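Diphosphomevalonate decarboxylase, putative (Trypanosoma brucei, PDB 2HKE) probably catalyses the ATP-dependent decarboxylation of (R)-5-diphosphomevalonate to isopentenyl diphosphate, a precursor of isoprenoids and sterols. Local coordinates at residues A[189-194]-A[355-360]; A[12-17]-A[291-296]; A[181-186]-A[362-367]; A[286-291]-A[298-303]. The protein carries 1 engineered substitution. All blocks are in the same frame, centred on the assembly; numbering follows the deposited sequence. Where two conformers were deposited one is given.

Interaction 1 of 4, residues A[189-194]-A[355-360]; sequences VLKGAQ and PFEMLL
Two backbone hydrogen bonds hold Val-189 at both its polar ends: its N donates to Met-358 O over 3.0 Å, nearly along the C=O axis, and its O receives Glu-357 N at 2.8 Å from above the carbonyl plane. Both are moderately bent, with N-H...O angles of 152°. Val-189 sets CG1 anti to its backbone N and CG2 beside that N, which divides the isopropyl group between two partners. CG2 lies alongside the Met-358 side chain, pointing the same way, and meets its CG at 3.5 Å. CG1 rests 3.8 Å from CB of Glu-357, whose side chain crosses the valine at about a right angle. Leu-190 CD2 comes up to the edge of the Phe-356 ring, near its plane, 3.7 Å from Phe-356 CD1. Glu-357 bends at chi2 (-56°) and carries its carboxylate against the extended Lys-191 chain, so that OE2 sits 3.3 Å from the methylene CE. Lys-191 NZ remains 4.5 Å from Glu-357 OE2, too far for a salt bridge, so any attraction is probably loose. The contact lies near the C-terminal end of strand 183-189, beside strand 358-363, in the mixed sheet of the C-terminal domain. Strand 325-327 flanks 358-363 on its other side, helix 307-317 touches Phe-356 through Met-315, and Asn-297 accepts the amide of Leu-190.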
loop_
_atom_site.group_PDB
_atom_site.type_symbol
_atom_site.label_atom_id
_atom_site.label_comp_id
_atom_site.label_asym_id
_atom_site.label_seq_id
_atom_site.Cartn_x
_atom_site.Cartn_y
_atom_site.Cartn_z
ATOM N N VAL A 189 7.467 -4.429 10.804
ATOM C CA VAL A 189 8.414 -4.823 9.810
ATOM C C VAL A 189 9.249 -6.009 10.254
ATOM O O VAL A 189 9.869 -5.976 11.310
ATOM C CB VAL A 189 9.262 -3.615 9.351
ATOM C CG1 VAL A 189 10.223 -3.996 8.280
ATOM C CG2 VAL A 189 8.300 -2.518 8.896
ATOM N N LEU A 190 9.236 -7.044 9.411
ATOM C CA LEU A 190 9.931 -8.291 9.636
ATOM C C LEU A 190 10.962 -8.561 8.541
ATOM O O LEU A 190 10.848 -8.055 7.421
ATOM C CB LEU A 190 8.931 -9.441 9.755
ATOM C CG LEU A 190 7.874 -9.305 10.854
ATOM C CD1 LEU A 190 6.688 -10.264 10.669
ATOM C CD2 LEU A 190 8.547 -9.460 12.220
ATOM N N LYS A 191 11.957 -9.397 8.845
ATOM C CA LYS A 191 12.946 -9.737 7.834
ATOM C C LYS A 191 12.241 -10.541 6.763
ATOM O O LYS A 191 11.375 -11.347 7.055
ATOM C CB LYS A 191 14.148 -10.450 8.435
ATOM C CG LYS A 191 15.065 -9.518 9.207
ATOM C CD LYS A 191 16.265 -10.242 9.846
ATOM C CE LYS A 191 16.811 -9.501 11.099
ATOM N NZ LYS A 191 17.800 -10.375 11.854
ATOM N N GLY A 192 12.607 -10.329 5.508
ATOM C CA GLY A 192 11.961 -10.995 4.417
ATOM C C GLY A 192 12.367 -12.450 4.289
ATOM O O GLY A 192 13.370 -12.911 4.869
ATOM N N ALA A 193 11.550 -13.170 3.546
ATOM C CA ALA A 193 11.783 -14.550 3.240
ATOM C C ALA A 193 12.873 -14.605 2.189
ATOM O O ALA A 193 13.253 -13.595 1.601
ATOM C CB ALA A 193 10.524 -15.172 2.673
ATOM N N GLN A 194 13.345 -15.806 1.922
ATOM C CA GLN A 194 14.158 -16.018 0.748
ATOM C C GLN A 194 13.461 -15.338 -0.421
ATOM O O GLN A 194 12.230 -15.402 -0.530
ATOM C CB GLN A 194 14.265 -17.508 0.466
ATOM C CG GLN A 194 15.288 -17.839 -0.586
ATOM C CD GLN A 194 15.962 -19.170 -0.332
ATOM O OE1 GLN A 194 15.360 -20.084 0.254
ATOM N NE2 GLN A 194 17.233 -19.288 -0.759
ATOM N N PRO A 355 13.385 -8.566 18.053
ATOM C CA PRO A 355 12.737 -7.298 17.735
ATOM C C PRO A 355 12.139 -7.307 16.328
ATOM O O PRO A 355 12.617 -8.017 15.428
ATOM C CB PRO A 355 13.896 -6.296 17.762
ATOM C CG PRO A 355 15.098 -7.112 17.472
ATOM C CD PRO A 355 14.852 -8.474 18.022
ATOM N N PHE A 356 11.090 -6.511 16.126
ATOM C CA PHE A 356 10.758 -6.081 14.762
ATOM C C PHE A 356 11.911 -5.261 14.209
ATOM O O PHE A 356 12.705 -4.651 14.971
ATOM C CB PHE A 356 9.490 -5.218 14.735
ATOM C CG PHE A 356 8.274 -5.874 15.335
ATOM C CD1 PHE A 356 7.928 -7.189 15.021
ATOM C CD2 PHE A 356 7.416 -5.135 16.153
ATOM C CE1 PHE A 356 6.801 -7.784 15.562
ATOM C CE2 PHE A 356 6.261 -5.772 16.724
ATOM C CZ PHE A 356 5.965 -7.066 16.385
ATOM N N GLU A 357 11.988 -5.181 12.889
ATOM C CA GLU A 357 12.948 -4.287 12.264
ATOM C C GLU A 357 12.524 -2.849 12.582
ATOM O O GLU A 357 13.350 -1.978 12.780
ATOM C CB GLU A 357 13.011 -4.522 10.778
ATOM C CG GLU A 357 13.395 -5.904 10.376
ATOM C CD GLU A 357 14.745 -6.296 10.987
ATOM O OE1 GLU A 357 15.772 -5.725 10.536
ATOM O OE2 GLU A 357 14.747 -7.116 11.936
ATOM N N MET A 358 11.216 -2.618 12.638
ATOM C CA MET A 358 10.673 -1.338 13.036
ATOM C C MET A 358 9.196 -1.535 13.221
ATOM O O MET A 358 8.641 -2.526 12.765
ATOM C CB MET A 358 10.904 -0.257 11.977
ATOM C CG MET A 358 9.817 -0.102 10.963
ATOM S SD MET A 358 10.150 1.332 9.903
ATOM C CE MET A 358 11.526 0.550 9.194
ATOM N N LEU A 359 8.583 -0.596 13.904
ATOM C CA LEU A 359 7.131 -0.576 14.090
ATOM C C LEU A 359 6.593 0.791 13.737
ATOM O O LEU A 359 6.908 1.770 14.420
ATOM C CB LEU A 359 6.759 -0.891 15.533
ATOM C CG LEU A 359 5.269 -0.925 15.856
ATOM C CD1 LEU A 359 4.577 -2.045 15.078
ATOM C CD2 LEU A 359 5.042 -1.105 17.348
ATOM N N LEU A 360 5.800 0.834 12.666
ATOM C CA LEU A 360 5.260 2.073 12.110
ATOM C C LEU A 360 3.864 2.223 12.640
ATOM O O LEU A 360 3.195 1.230 12.762
ATOM C CB LEU A 360 5.182 1.950 10.593
ATOM C CG LEU A 360 4.620 3.086 9.766
ATOM C CD1 LEU A 360 5.352 4.455 10.051
ATOM C CD2 LEU A 360 4.690 2.706 8.309
#

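Interaction 2 of 4, residues A[12-17]-A[291-296]; sequences INIAFI and TFDAGA
The side chain of Ile-14 reaches both Thr-291 and Asp-293, and its branches separate at CB. Ile-14 CG2 occupies the crowded position between the backbone N and the carbonyl carbon and packs on the Phe-301 ring, 3.8 Å from Phe-301 CE1. CG1 stands anti to the backbone N (chi1 -179°) and meets Thr-291 CG2 at 3.7 Å, the two side chains reaching toward each other tip to tip. A chi2 of 65° then turns Ile-14 CD1 so that it slides past Asp-293, 3.9 Å from Asp-293 CB, while Phe-299 CD1 lies 3.6 Å from the same methyl. The approach joins the two domains of a GHMP-superfamily enzyme: strand 5-15 belongs to the N-terminal domain, whereas 291-296 runs from the end of strand 288-291 through most of the loop leading to strand 298-303 of the C-terminal domain. After Ala-15 the chain turns a corner at Phe-16, and Phe-16 and Ile-17 both face Phe-37 in a classic beta bulge. Polar links across the interface are indirect. Thr-291 OG1 donates to a water at 2.6 Å, and that water donates to Phe-16 O at 2.7 Å. Lys-18 NZ hydrogen-bonds to Ala-15 O, Thr-291 OG1 and Phe-292 O and forms a salt bridge with Asp-293 OD1, which would favour a charged carboxylate. Asp-293 OD1 also stands 4.2 Å from Ala-15 CB.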
loop_
_atom_site.group_PDB
_atom_site.type_symbol
_atom_site.label_atom_id
_atom_site.label_comp_id
_atom_site.label_asym_id
_atom_site.label_seq_id
_atom_site.Cartn_x
_atom_site.Cartn_y
_atom_site.Cartn_z
ATOM N N ILE A 12 2.004 5.576 1.041
ATOM C CA ILE A 12 1.611 4.204 0.666
ATOM C C ILE A 12 0.170 3.933 1.071
ATOM O O ILE A 12 -0.451 4.705 1.774
ATOM C CB ILE A 12 2.571 3.141 1.276
ATOM C CG1 ILE A 12 2.618 3.220 2.792
ATOM C CG2 ILE A 12 3.981 3.299 0.680
ATOM C CD1 ILE A 12 3.383 2.075 3.409
ATOM N N ASN A 13 -0.356 2.768 0.681
ATOM C CA ASN A 13 -1.642 2.333 1.144
ATOM C C ASN A 13 -1.551 0.842 1.408
ATOM O O ASN A 13 -0.573 0.161 0.966
ATOM C CB ASN A 13 -2.742 2.644 0.097
ATOM C CG ASN A 13 -2.609 1.843 -1.173
ATOM O OD1 ASN A 13 -3.007 0.696 -1.216
ATOM N ND2 ASN A 13 -2.054 2.443 -2.222
ATOM N N ILE A 14 -2.500 0.342 2.175
ATOM C CA ILE A 14 -2.557 -1.091 2.474
ATOM C C ILE A 14 -3.896 -1.657 2.065
ATOM O O ILE A 14 -4.917 -1.272 2.606
ATOM C CB ILE A 14 -2.199 -1.429 3.955
ATOM C CG1 ILE A 14 -2.244 -2.957 4.204
ATOM C CG2 ILE A 14 -3.131 -0.689 4.955
ATOM C CD1 ILE A 14 -1.156 -3.712 3.375
ATOM N N ALA A 15 -3.877 -2.610 1.119
ATOM C CA ALA A 15 -5.092 -3.288 0.707
ATOM C C ALA A 15 -5.551 -4.264 1.778
ATOM O O ALA A 15 -4.752 -5.103 2.218
ATOM C CB ALA A 15 -4.899 -4.071 -0.560
ATOM N N PHE A 16 -6.810 -4.161 2.187
ATOM C CA PHE A 16 -7.406 -5.229 3.030
ATOM C C PHE A 16 -8.232 -6.217 2.205
ATOM O O PHE A 16 -8.446 -7.341 2.669
ATOM C CB PHE A 16 -8.168 -4.655 4.205
ATOM C CG PHE A 16 -9.164 -3.632 3.820
ATOM C CD1 PHE A 16 -10.427 -4.021 3.498
ATOM C CD2 PHE A 16 -8.845 -2.284 3.767
ATOM C CE1 PHE A 16 -11.382 -3.121 3.098
ATOM C CE2 PHE A 16 -9.826 -1.361 3.345
ATOM C CZ PHE A 16 -11.083 -1.795 3.043
ATOM N N ILE A 17 -8.731 -5.783 1.030
ATOM C CA ILE A 17 -9.273 -6.646 0.013
ATOM C C ILE A 17 -8.269 -6.604 -1.119
ATOM O O ILE A 17 -7.968 -5.552 -1.703
ATOM C CB ILE A 17 -10.726 -6.325 -0.405
ATOM C CG1 ILE A 17 -11.653 -6.622 0.802
ATOM C CG2 ILE A 17 -11.107 -7.190 -1.675
ATOM C CD1 ILE A 17 -13.037 -6.069 0.606
ATOM N N THR A 291 -2.826 -8.029 8.386
ATOM C CA THR A 291 -2.824 -8.326 6.979
ATOM C C THR A 291 -1.393 -8.329 6.475
ATOM O O THR A 291 -0.587 -7.541 6.933
ATOM C CB THR A 291 -3.742 -7.417 6.166
ATOM O OG1 THR A 291 -3.894 -7.979 4.867
ATOM C CG2 THR A 291 -3.182 -6.006 6.012
ATOM N N PHE A 292 -1.097 -9.260 5.573
ATOM C CA PHE A 292 0.142 -9.327 4.842
ATOM C C PHE A 292 -0.147 -9.064 3.376
ATOM O O PHE A 292 -1.174 -9.505 2.871
ATOM C CB PHE A 292 0.792 -10.735 4.993
ATOM C CG PHE A 292 1.157 -11.064 6.421
ATOM C CD1 PHE A 292 0.179 -11.468 7.298
ATOM C CD2 PHE A 292 2.462 -10.915 6.896
ATOM C CE1 PHE A 292 0.461 -11.764 8.606
ATOM C CE2 PHE A 292 2.749 -11.180 8.203
ATOM C CZ PHE A 292 1.759 -11.588 9.070
ATOM N N ASP A 293 0.774 -8.384 2.702
ATOM C CA ASP A 293 0.616 -8.038 1.272
ATOM C C ASP A 293 1.830 -8.482 0.419
ATOM O O ASP A 293 2.616 -7.681 -0.057
ATOM C CB ASP A 293 0.390 -6.521 1.163
ATOM C CG ASP A 293 -0.607 -6.116 0.035
ATOM O OD1 ASP A 293 -1.698 -6.713 -0.103
ATOM O OD2 ASP A 293 -0.254 -5.202 -0.761
ATOM N N ALA A 294 2.002 -9.759 0.176
ATOM C CA ALA A 294 3.108 -10.169 -0.750
ATOM C C ALA A 294 4.485 -9.866 -0.171
ATOM O O ALA A 294 5.435 -9.458 -0.857
ATOM C CB ALA A 294 2.974 -9.572 -2.197
ATOM N N GLY A 295 4.583 -10.070 1.129
ATOM C CA GLY A 295 5.809 -9.809 1.853
ATOM C C GLY A 295 5.640 -10.377 3.234
ATOM O O GLY A 295 4.582 -10.925 3.552
ATOM N N ALA A 296 6.678 -10.241 4.053
ATOM C CA ALA A 296 6.682 -10.798 5.381
ATOM C C ALA A 296 6.126 -9.814 6.413
ATOM O O ALA A 296 5.797 -10.226 7.504
ATOM C CB ALA A 296 8.117 -11.192 5.797
HETATM O O HOH W 1 -6.382 -8.183 4.224
#

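Interaction 3 of 4, residues A[181-186]-A[362-367]; sequences PEIQVM and SPVGCG. With SO4 (sulfate ion), chain E.
Ser-362 has its OG anti to the backbone N (chi1 168°) and thus beside its own carbonyl carbon, which lets the hydroxyl donate to Pro-363 O at 2.6 Å, in the carbonyl plane and on a lone pair. Ser-362 OG also accepts a hydrogen bond from Ser-42 N, so two partners fix its rotation. Gln-184 is folded rather than extended: with CG beside the backbone N, chi2 bends at -60° and the chain curls back over the strand. This brings Gln-184 OE1 to 3.7 Å from Pro-363 CA, where it takes a weak hydrogen bond from Gln-361 NE2, and its own NE2 donates weakly to Glu-182 O. Ile-183 puts CG2 in the crowded position between N and the carbonyl carbon, where it crosses Val-364 obliquely and touches its CG2 at 3.7 Å. The backbones are joined most firmly at the antiparallel hydrogen-bonded pair Val-185 and Ser-362: Val-185 N to Ser-362 O is 2.8 Å at 169°, and Ser-362 N to Val-185 O is also 2.8 Å. Past Pro-363, Val-364 N donates to a water at 2.8 Å. Farther on, Cys-366 N donates to a sulfate O4 at 3.1 Å; Ser-42 OG and Ala-43 N also hold this ion, probably from the crystallisation liquor. Strand 298-303 flanks 183-189 on the side away from 358-363, while helix 237-256 meets Ile-183 through Phe-237 and Phe-240.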
loop_
_atom_site.group_PDB
_atom_site.type_symbol
_atom_site.label_atom_id
_atom_site.label_comp_id
_atom_site.label_asym_id
_atom_site.label_seq_id
_atom_site.Cartn_x
_atom_site.Cartn_y
_atom_site.Cartn_z
ATOM N N PRO A 181 -12.029 8.137 12.527
ATOM C CA PRO A 181 -10.730 8.563 13.045
ATOM C C PRO A 181 -10.144 7.624 14.097
ATOM O O PRO A 181 -8.960 7.688 14.375
ATOM C CB PRO A 181 -11.031 9.929 13.710
ATOM C CG PRO A 181 -12.489 10.031 13.839
ATOM C CD PRO A 181 -13.106 9.099 12.826
ATOM N N GLU A 182 -10.980 6.775 14.698
ATOM C CA GLU A 182 -10.499 5.818 15.679
ATOM C C GLU A 182 -9.601 4.727 15.102
ATOM O O GLU A 182 -8.730 4.203 15.791
ATOM C CB GLU A 182 -11.635 5.163 16.399
ATOM C CG GLU A 182 -12.453 6.119 17.183
ATOM C CD GLU A 182 -13.615 6.780 16.397
ATOM O OE1 GLU A 182 -13.752 6.705 15.134
ATOM O OE2 GLU A 182 -14.430 7.411 17.105
ATOM N N ILE A 183 -9.818 4.379 13.857
ATOM C CA ILE A 183 -9.068 3.237 13.279
ATOM C C ILE A 183 -7.631 3.661 12.996
ATOM O O ILE A 183 -7.306 4.786 12.501
ATOM C CB ILE A 183 -9.896 2.549 12.124
ATOM C CG1 ILE A 183 -9.386 1.099 11.857
ATOM C CG2 ILE A 183 -9.937 3.436 10.966
ATOM C CD1 ILE A 183 -10.328 0.274 11.072
ATOM N N GLN A 184 -6.710 2.777 13.378
ATOM C CA GLN A 184 -5.291 3.056 13.266
ATOM C C GLN A 184 -4.638 1.930 12.528
ATOM O O GLN A 184 -5.144 0.811 12.567
ATOM C CB GLN A 184 -4.641 3.116 14.651
ATOM C CG GLN A 184 -5.175 4.198 15.594
ATOM C CD GLN A 184 -5.009 5.611 15.070
ATOM O OE1 GLN A 184 -3.909 6.059 14.829
ATOM N NE2 GLN A 184 -6.121 6.353 14.963
ATOM N N VAL A 185 -3.521 2.227 11.874
ATOM C CA VAL A 185 -2.778 1.211 11.122
ATOM C C VAL A 185 -1.367 1.112 11.682
ATOM O O VAL A 185 -0.726 2.147 11.968
ATOM C CB VAL A 185 -2.651 1.600 9.647
ATOM C CG1 VAL A 185 -1.880 0.508 8.855
ATOM C CG2 VAL A 185 -4.033 1.850 9.043
ATOM N N MET A 186 -0.863 -0.107 11.826
ATOM C CA MET A 186 0.556 -0.269 12.138
ATOM C C MET A 186 1.188 -1.183 11.145
ATOM O O MET A 186 0.508 -1.887 10.418
ATOM C CB MET A 186 0.751 -0.734 13.569
ATOM C CG MET A 186 0.242 0.221 14.656
ATOM S SD MET A 186 0.616 -0.361 16.322
ATOM C CE MET A 186 -0.539 -1.713 16.594
ATOM N N SER A 362 0.354 4.727 11.917
ATOM C CA SER A 362 -0.277 5.790 11.141
ATOM C C SER A 362 -1.764 5.843 11.408
ATOM O O SER A 362 -2.406 4.821 11.628
ATOM C CB SER A 362 -0.003 5.563 9.640
ATOM O OG SER A 362 -0.783 6.379 8.787
ATOM N N PRO A 363 -2.351 7.057 11.418
ATOM C CA PRO A 363 -3.804 7.180 11.282
ATOM C C PRO A 363 -4.182 6.958 9.814
ATOM O O PRO A 363 -3.304 6.729 8.971
ATOM C CB PRO A 363 -4.037 8.643 11.672
ATOM C CG PRO A 363 -2.913 9.309 11.079
ATOM C CD PRO A 363 -1.710 8.387 11.382
ATOM N N VAL A 364 -5.470 7.008 9.485
ATOM C CA VAL A 364 -5.917 6.989 8.103
ATOM C C VAL A 364 -5.447 8.292 7.477
ATOM O O VAL A 364 -5.636 9.344 8.082
ATOM C CB VAL A 364 -7.430 6.831 8.018
ATOM C CG1 VAL A 364 -7.876 6.902 6.614
ATOM C CG2 VAL A 364 -7.869 5.463 8.676
ATOM N N GLY A 365 -4.773 8.210 6.347
ATOM C CA GLY A 365 -4.112 9.380 5.744
ATOM C C GLY A 365 -4.984 10.196 4.799
ATOM O O GLY A 365 -6.034 9.744 4.371
ATOM N N CYS A 366 -4.525 11.412 4.459
ATOM C CA CYS A 366 -5.259 12.363 3.613
ATOM C C CYS A 366 -4.964 12.258 2.126
ATOM O O CYS A 366 -5.662 12.872 1.327
ATOM C CB CYS A 366 -4.937 13.802 4.033
ATOM S SG CYS A 366 -5.306 14.147 5.755
ATOM N N GLY A 367 -3.906 11.547 1.745
ATOM C CA GLY A 367 -3.574 11.370 0.317
ATOM C C GLY A 367 -2.455 12.276 -0.205
ATOM O O GLY A 367 -1.523 12.624 0.513
HETATM S S SO4 E . -1.166 12.911 6.134
HETATM O O1 SO4 E . -0.387 12.447 4.986
HETATM O O2 SO4 E . -0.283 12.864 7.306
HETATM O O3 SO4 E . -1.491 14.327 5.885
HETATM O O4 SO4 E . -2.354 12.143 6.539
HETATM O O HOH W 2 -7.418 7.334 11.473
#

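Interaction 4 of 4, residues A[286-291]-A[298-303]; sequences TALAYT and CFLFVL
Ala-289 O is gripped twice by the partner strand: Phe-301 N donates at 2.8 Å from 30° above the carbonyl plane, and Leu-300 CA adds a CA-H...O contact at 3.0 Å. The setting is a beta hairpin, strands 288-291 and 298-303 running antiparallel with 155° between their directions. Ala-289 with Phe-301 and Thr-291 with Phe-299 are its hydrogen-bonded pairs, each joined by two N-H...O bonds, while Tyr-290 and Leu-300 form a non-hydrogen-bonded pair between them. On the face carrying Ala-289 and Thr-291, the threonine methyl CG2 lies 3.6 Å from Phe-299 CB and 3.8 Å from Phe-301 CE2. Ala-289 CB comes to the edge of the Phe-301 ring, near its plane, and that ring meets Phe-240 of helix 237-256 edge-to-face. Leu-288 and Tyr-290 point to the other face. Leu-288 CG is anti to the backbone N, which brings CD1 obliquely across to Val-302 CB at 3.8 Å. Tyr-290 takes the crowded position at CG (chi1 60°), so its ring leads away to helix 267-283 and its OH bonds to Asp-249 OD1; only its root stays at the partner strand, CB 3.7 Å from Cys-298 SG. Beyond the last direct bond, a water receives Leu-303 N at 2.9 Å and donates to Ala-287 O at 2.7 Å.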
loop_
_atom_site.group_PDB
_atom_site.type_symbol
_atom_site.label_atom_id
_atom_site.label_comp_id
_atom_site.label_asym_id
_atom_site.label_seq_id
_atom_site.Cartn_x
_atom_site.Cartn_y
_atom_site.Cartn_z
ATOM N N THR A 286 -12.535 -9.545 18.707
ATOM C CA THR A 286 -11.590 -9.191 17.644
ATOM C C THR A 286 -11.163 -7.729 17.856
ATOM O O THR A 286 -11.807 -6.797 17.383
ATOM C CB THR A 286 -12.180 -9.427 16.302
ATOM O OG1 THR A 286 -12.629 -10.810 16.206
ATOM C CG2 THR A 286 -11.092 -9.144 15.192
ATOM N N ALA A 287 -10.102 -7.575 18.646
ATOM C CA ALA A 287 -9.545 -6.274 18.956
ATOM C C ALA A 287 -8.472 -5.824 17.961
ATOM O O ALA A 287 -8.121 -4.628 17.873
ATOM C CB ALA A 287 -9.000 -6.296 20.393
ATOM N N LEU A 288 -7.897 -6.780 17.243
ATOM C CA LEU A 288 -6.644 -6.544 16.495
ATOM C C LEU A 288 -6.740 -7.375 15.230
ATOM O O LEU A 288 -7.161 -8.518 15.294
ATOM C CB LEU A 288 -5.408 -6.936 17.341
ATOM C CG LEU A 288 -4.017 -6.697 16.774
ATOM C CD1 LEU A 288 -3.776 -5.155 16.444
ATOM C CD2 LEU A 288 -2.920 -7.222 17.727
ATOM N N ALA A 289 -6.397 -6.785 14.079
ATOM C CA ALA A 289 -6.377 -7.488 12.813
ATOM C C ALA A 289 -5.019 -7.403 12.190
ATOM O O ALA A 289 -4.315 -6.390 12.347
ATOM C CB ALA A 289 -7.410 -6.883 11.812
ATOM N N TYR A 290 -4.622 -8.483 11.503
ATOM C CA TYR A 290 -3.386 -8.525 10.692
ATOM C C TYR A 290 -3.761 -8.512 9.202
ATOM O O TYR A 290 -4.847 -8.952 8.811
ATOM C CB TYR A 290 -2.535 -9.757 11.012
ATOM C CG TYR A 290 -3.229 -11.063 10.767
ATOM C CD1 TYR A 290 -3.394 -11.561 9.452
ATOM C CD2 TYR A 290 -3.785 -11.790 11.838
ATOM C CE1 TYR A 290 -4.113 -12.764 9.246
ATOM C CE2 TYR A 290 -4.460 -12.983 11.632
ATOM C CZ TYR A 290 -4.601 -13.472 10.337
ATOM O OH TYR A 290 -5.308 -14.656 10.182
ATOM N N THR A 291 -2.826 -8.029 8.386
ATOM C CA THR A 291 -2.824 -8.326 6.979
ATOM C C THR A 291 -1.393 -8.329 6.475
ATOM O O THR A 291 -0.587 -7.541 6.933
ATOM C CB THR A 291 -3.742 -7.417 6.166
ATOM O OG1 THR A 291 -3.894 -7.979 4.867
ATOM C CG2 THR A 291 -3.182 -6.006 6.012
ATOM N N CYS A 298 3.931 -7.477 8.719
ATOM C CA CYS A 298 2.607 -7.611 9.235
ATOM C C CYS A 298 1.984 -6.229 9.467
ATOM O O CYS A 298 2.363 -5.464 10.403
ATOM C CB CYS A 298 2.645 -8.373 10.527
ATOM S SG CYS A 298 1.016 -8.792 11.195
ATOM N N PHE A 299 0.994 -5.928 8.649
ATOM C CA PHE A 299 0.194 -4.725 8.864
ATOM C C PHE A 299 -0.826 -5.086 9.910
ATOM O O PHE A 299 -1.207 -6.272 10.036
ATOM C CB PHE A 299 -0.440 -4.297 7.569
ATOM C CG PHE A 299 0.490 -3.521 6.694
ATOM C CD1 PHE A 299 1.384 -4.176 5.860
ATOM C CD2 PHE A 299 0.515 -2.130 6.770
ATOM C CE1 PHE A 299 2.280 -3.418 5.066
ATOM C CE2 PHE A 299 1.378 -1.358 5.978
ATOM C CZ PHE A 299 2.250 -2.026 5.115
ATOM N N LEU A 300 -1.206 -4.119 10.733
ATOM C CA LEU A 300 -2.154 -4.373 11.804
ATOM C C LEU A 300 -3.153 -3.264 11.778
ATOM O O LEU A 300 -2.767 -2.112 11.535
ATOM C CB LEU A 300 -1.448 -4.344 13.158
ATOM C CG LEU A 300 -0.432 -5.440 13.357
ATOM C CD1 LEU A 300 0.551 -5.028 14.448
ATOM C CD2 LEU A 300 -1.133 -6.801 13.689
ATOM N N PHE A 301 -4.396 -3.594 12.045
ATOM C CA PHE A 301 -5.425 -2.584 12.228
ATOM C C PHE A 301 -5.945 -2.716 13.645
ATOM O O PHE A 301 -6.162 -3.840 14.141
ATOM C CB PHE A 301 -6.575 -2.810 11.277
ATOM C CG PHE A 301 -6.176 -2.851 9.840
ATOM C CD1 PHE A 301 -5.598 -1.743 9.230
ATOM C CD2 PHE A 301 -6.364 -3.986 9.095
ATOM C CE1 PHE A 301 -5.222 -1.778 7.887
ATOM C CE2 PHE A 301 -5.975 -4.020 7.733
ATOM C CZ PHE A 301 -5.417 -2.897 7.142
ATOM N N VAL A 302 -6.201 -1.583 14.281
ATOM C CA VAL A 302 -6.624 -1.576 15.669
ATOM C C VAL A 302 -7.279 -0.235 15.931
ATOM O O VAL A 302 -6.926 0.745 15.287
ATOM C CB VAL A 302 -5.389 -1.766 16.603
ATOM C CG1 VAL A 302 -4.392 -0.612 16.454
ATOM C CG2 VAL A 302 -5.816 -1.953 18.077
ATOM N N LEU A 303 -8.272 -0.182 16.806
ATOM C CA LEU A 303 -8.807 1.136 17.211
ATOM C C LEU A 303 -7.852 1.818 18.161
ATOM O O LEU A 303 -7.186 1.160 18.946
ATOM C CB LEU A 303 -10.155 0.973 17.872
ATOM C CG LEU A 303 -11.249 0.406 16.953
ATOM C CD1 LEU A 303 -12.666 0.405 17.639
ATOM C CD2 LEU A 303 -11.308 1.092 15.566
HETATM O O HOH W 3 -9.567 -2.407 18.200
#

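Overall arrangement
From the N terminus, strand 5-15 supplies 12-17, the first half of interaction 2, whose loop closes at 291-296, 274 residues on. Before it closes, 181-186 and 189-194 open the loops of interactions 3 and 1; these end at 362-367 and 355-360, so interaction 1 lies within interaction 3. The short hairpin of interaction 4 falls inside both. Interaction 2 crosses the other three and shares Thr-291 with interaction 4. Interactions 1, 3 and 4 tie strands 288-291, 298-303, 183-189 and 358-363 side by side in one sheet, while interaction 2 fastens the N-terminal domain to it. Probable backbone hydrogen bonds, Met-186 N to Leu-300 O and Gln-184 N to Val-302 O, join interactions 3 and 4.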